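Local structure of LRR receptor-like serine/threonine-protein kinase RGI3 (Arabidopsis thaliana, 5HZ0) at residues Ser234-Gln239 with Leu258-Glu263. The protein acts as a cell-surface receptor for RGF peptide hormones, which maintain the root stem cell niche, and pairs with SERK co-receptors once a peptide is bound. The protein carries 5 engineered substitutions. Residues are numbered along the deposited sequence; the frame is centred on the assembly and turned at random.
Sequences SLLLWQ and LIDFSE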
loop_
_atom_site.group_PDB
_atom_site.type_symbol
_atom_site.label_atom_id
_atom_site.label_comp_id
_atom_site.label_asym_id
_atom_site.label_seq_id
_atom_site.Cartn_x
_atom_site.Cartn_y
_atom_site.Cartn_z
ATOM N N SER A 234 -2.023 -22.654 3.099
ATOM C CA SER A 234 -1.621 -21.259 3.167
ATOM C C SER A 234 -0.805 -20.966 4.421
ATOM O O SER A 234 -1.163 -21.343 5.541
ATOM C CB SER A 234 -2.831 -20.337 3.063
ATOM O OG SER A 234 -3.753 -20.608 4.099
ATOM N N LEU A 235 0.330 -20.328 4.213
ATOM C CA LEU A 235 1.197 -19.965 5.312
ATOM C C LEU A 235 1.363 -18.429 5.299
ATOM O O LEU A 235 2.050 -17.879 4.436
ATOM C CB LEU A 235 2.528 -20.697 5.115
ATOM C CG LEU A 235 3.551 -20.814 6.238
ATOM C CD1 LEU A 235 2.959 -21.484 7.464
ATOM C CD2 LEU A 235 4.780 -21.576 5.755
ATOM N N LEU A 236 0.730 -17.731 6.239
ATOM C CA LEU A 236 0.960 -16.284 6.329
ATOM C C LEU A 236 1.721 -15.989 7.607
ATOM O O LEU A 236 1.144 -15.937 8.701
ATOM C CB LEU A 236 -0.364 -15.502 6.322
ATOM C CG LEU A 236 -1.248 -15.597 5.074
ATOM C CD1 LEU A 236 -2.608 -14.940 5.302
ATOM C CD2 LEU A 236 -0.557 -14.976 3.879
ATOM N N LEU A 237 2.984 -15.654 7.454
ATOM C CA LEU A 237 3.894 -15.330 8.530
ATOM C C LEU A 237 4.432 -13.900 8.430
ATOM O O LEU A 237 5.358 -13.540 9.074
ATOM C CB LEU A 237 5.017 -16.378 8.530
ATOM C CG LEU A 237 4.789 -17.870 8.746
ATOM C CD1 LEU A 237 6.028 -18.494 8.948
ATOM C CD2 LEU A 237 3.938 -18.175 9.894
ATOM N N TRP A 238 3.831 -13.109 7.584
ATOM C CA TRP A 238 4.302 -11.762 7.295
ATOM C C TRP A 238 4.265 -10.722 8.447
ATOM O O TRP A 238 3.322 -10.632 9.201
ATOM C CB TRP A 238 3.699 -11.156 5.978
ATOM C CG TRP A 238 2.229 -10.899 5.963
ATOM C CD1 TRP A 238 1.281 -11.793 5.702
ATOM C CD2 TRP A 238 1.551 -9.686 6.218
ATOM N NE1 TRP A 238 0.080 -11.250 5.766
ATOM C CE2 TRP A 238 0.205 -9.938 6.058
ATOM C CE3 TRP A 238 1.955 -8.394 6.550
ATOM C CZ2 TRP A 238 -0.759 -8.973 6.246
ATOM C CZ3 TRP A 238 1.021 -7.445 6.696
ATOM C CH2 TRP A 238 -0.329 -7.725 6.552
ATOM N N GLN A 239 5.287 -9.879 8.452
ATOM C CA GLN A 239 5.500 -8.841 9.443
ATOM C C GLN A 239 5.721 -9.258 10.908
ATOM O O GLN A 239 4.955 -9.027 11.745
ATOM C CB GLN A 239 4.412 -7.814 9.310
ATOM C CG GLN A 239 4.650 -6.618 10.038
ATOM C CD GLN A 239 3.708 -5.546 9.727
ATOM O OE1 GLN A 239 3.610 -5.098 8.609
ATOM N NE2 GLN A 239 3.041 -5.083 10.720
ATOM N N LEU A 258 -0.121 -20.729 -1.183
ATOM C CA LEU A 258 0.233 -19.369 -0.764
ATOM C C LEU A 258 1.335 -19.413 0.298
ATOM O O LEU A 258 1.234 -20.144 1.281
ATOM C CB LEU A 258 -1.007 -18.582 -0.277
ATOM C CG LEU A 258 -0.799 -17.217 0.432
ATOM C CD1 LEU A 258 0.201 -16.305 -0.268
ATOM C CD2 LEU A 258 -2.100 -16.464 0.619
ATOM N N ILE A 259 2.402 -18.660 0.053
ATOM C CA ILE A 259 3.477 -18.464 1.020
ATOM C C ILE A 259 3.788 -16.970 1.154
ATOM O O ILE A 259 4.215 -16.331 0.196
ATOM C CB ILE A 259 4.780 -19.186 0.593
ATOM C CG1 ILE A 259 4.562 -20.687 0.471
ATOM C CG2 ILE A 259 5.932 -18.875 1.594
ATOM C CD1 ILE A 259 5.802 -21.446 0.051
ATOM N N ASP A 260 3.568 -16.407 2.335
ATOM C CA ASP A 260 3.915 -15.004 2.539
ATOM C C ASP A 260 4.780 -14.850 3.785
ATOM O O ASP A 260 4.318 -15.012 4.920
ATOM C CB ASP A 260 2.644 -14.175 2.655
ATOM C CG ASP A 260 2.888 -12.697 2.481
ATOM O OD1 ASP A 260 4.032 -12.240 2.678
ATOM O OD2 ASP A 260 1.916 -11.984 2.159
ATOM N N PHE A 261 6.062 -14.595 3.535
ATOM C CA PHE A 261 7.079 -14.308 4.555
ATOM C C PHE A 261 7.501 -12.835 4.551
ATOM O O PHE A 261 8.545 -12.494 5.086
ATOM C CB PHE A 261 8.294 -15.217 4.404
ATOM C CG PHE A 261 7.988 -16.694 4.516
ATOM C CD1 PHE A 261 6.840 -17.142 5.130
ATOM C CD2 PHE A 261 8.870 -17.626 4.013
ATOM C CE1 PHE A 261 6.579 -18.490 5.237
ATOM C CE2 PHE A 261 8.620 -18.963 4.135
ATOM C CZ PHE A 261 7.472 -19.398 4.743
ATOM N N SER A 262 6.776 -11.986 3.835
ATOM C CA SER A 262 7.176 -10.591 3.693
ATOM C C SER A 262 7.448 -9.897 5.041
ATOM O O SER A 262 6.904 -10.302 6.055
ATOM C CB SER A 262 6.108 -9.819 2.914
ATOM O OG SER A 262 5.554 -10.608 1.866
ATOM N N GLU A 263 8.357 -8.914 5.051
ATOM C CA GLU A 263 8.704 -8.119 6.256
ATOM C C GLU A 263 9.215 -8.926 7.431
ATOM O O GLU A 263 8.606 -8.953 8.493
ATOM C CB GLU A 263 7.527 -7.287 6.767
ATOM C CG GLU A 263 6.812 -6.498 5.713
ATOM C CD GLU A 263 7.163 -5.048 5.762
ATOM O OE1 GLU A 263 6.436 -4.242 5.129
ATOM O OE2 GLU A 263 8.170 -4.727 6.429
#
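L235 and L237 close on the ring of F261 in the tightly packed half of this contact. L235 brings CG into the plane of the ring at its edge, with L235 CD2 3.6 Å from F261 CZ, while L237 runs beside the phenylalanine in the same direction. I259 CG2 lies over the centre of one ring face, and L266 and L285 continue the apolar core. Strands 234-236 and 258-260 are parallel neighbours in a leucine-rich-repeat solenoid, one from each of two successive repeats, joined by bonds such as D260 N to L235 O (3.0 Å); L237 N to D260 O and Q239 N to S262 O carry the bonding on past the strands. The face bearing L236, L258 and D260 is instead the one that receives the peptide hormone. Chi1 of D260 (-164°, CG anti to the backbone N) brings CG to the W238 ring, which the carboxylate meets obliquely, the planes 23° apart. OD1 accepts S262 N at 3.0 Å, an Asx turn, whereas D260 OD2 and W238 NE1 both bond the peptide backbone. An alanine at D260 would probably leave S262 N without its acceptor and cost the hormone backbone the bond to OD2. Looser and partly exposed, Q239 and E263 touch through the backbone, Q239 CA 3.2 Å from E263 O, and E263 OE1 bonds a polar peptide side chain.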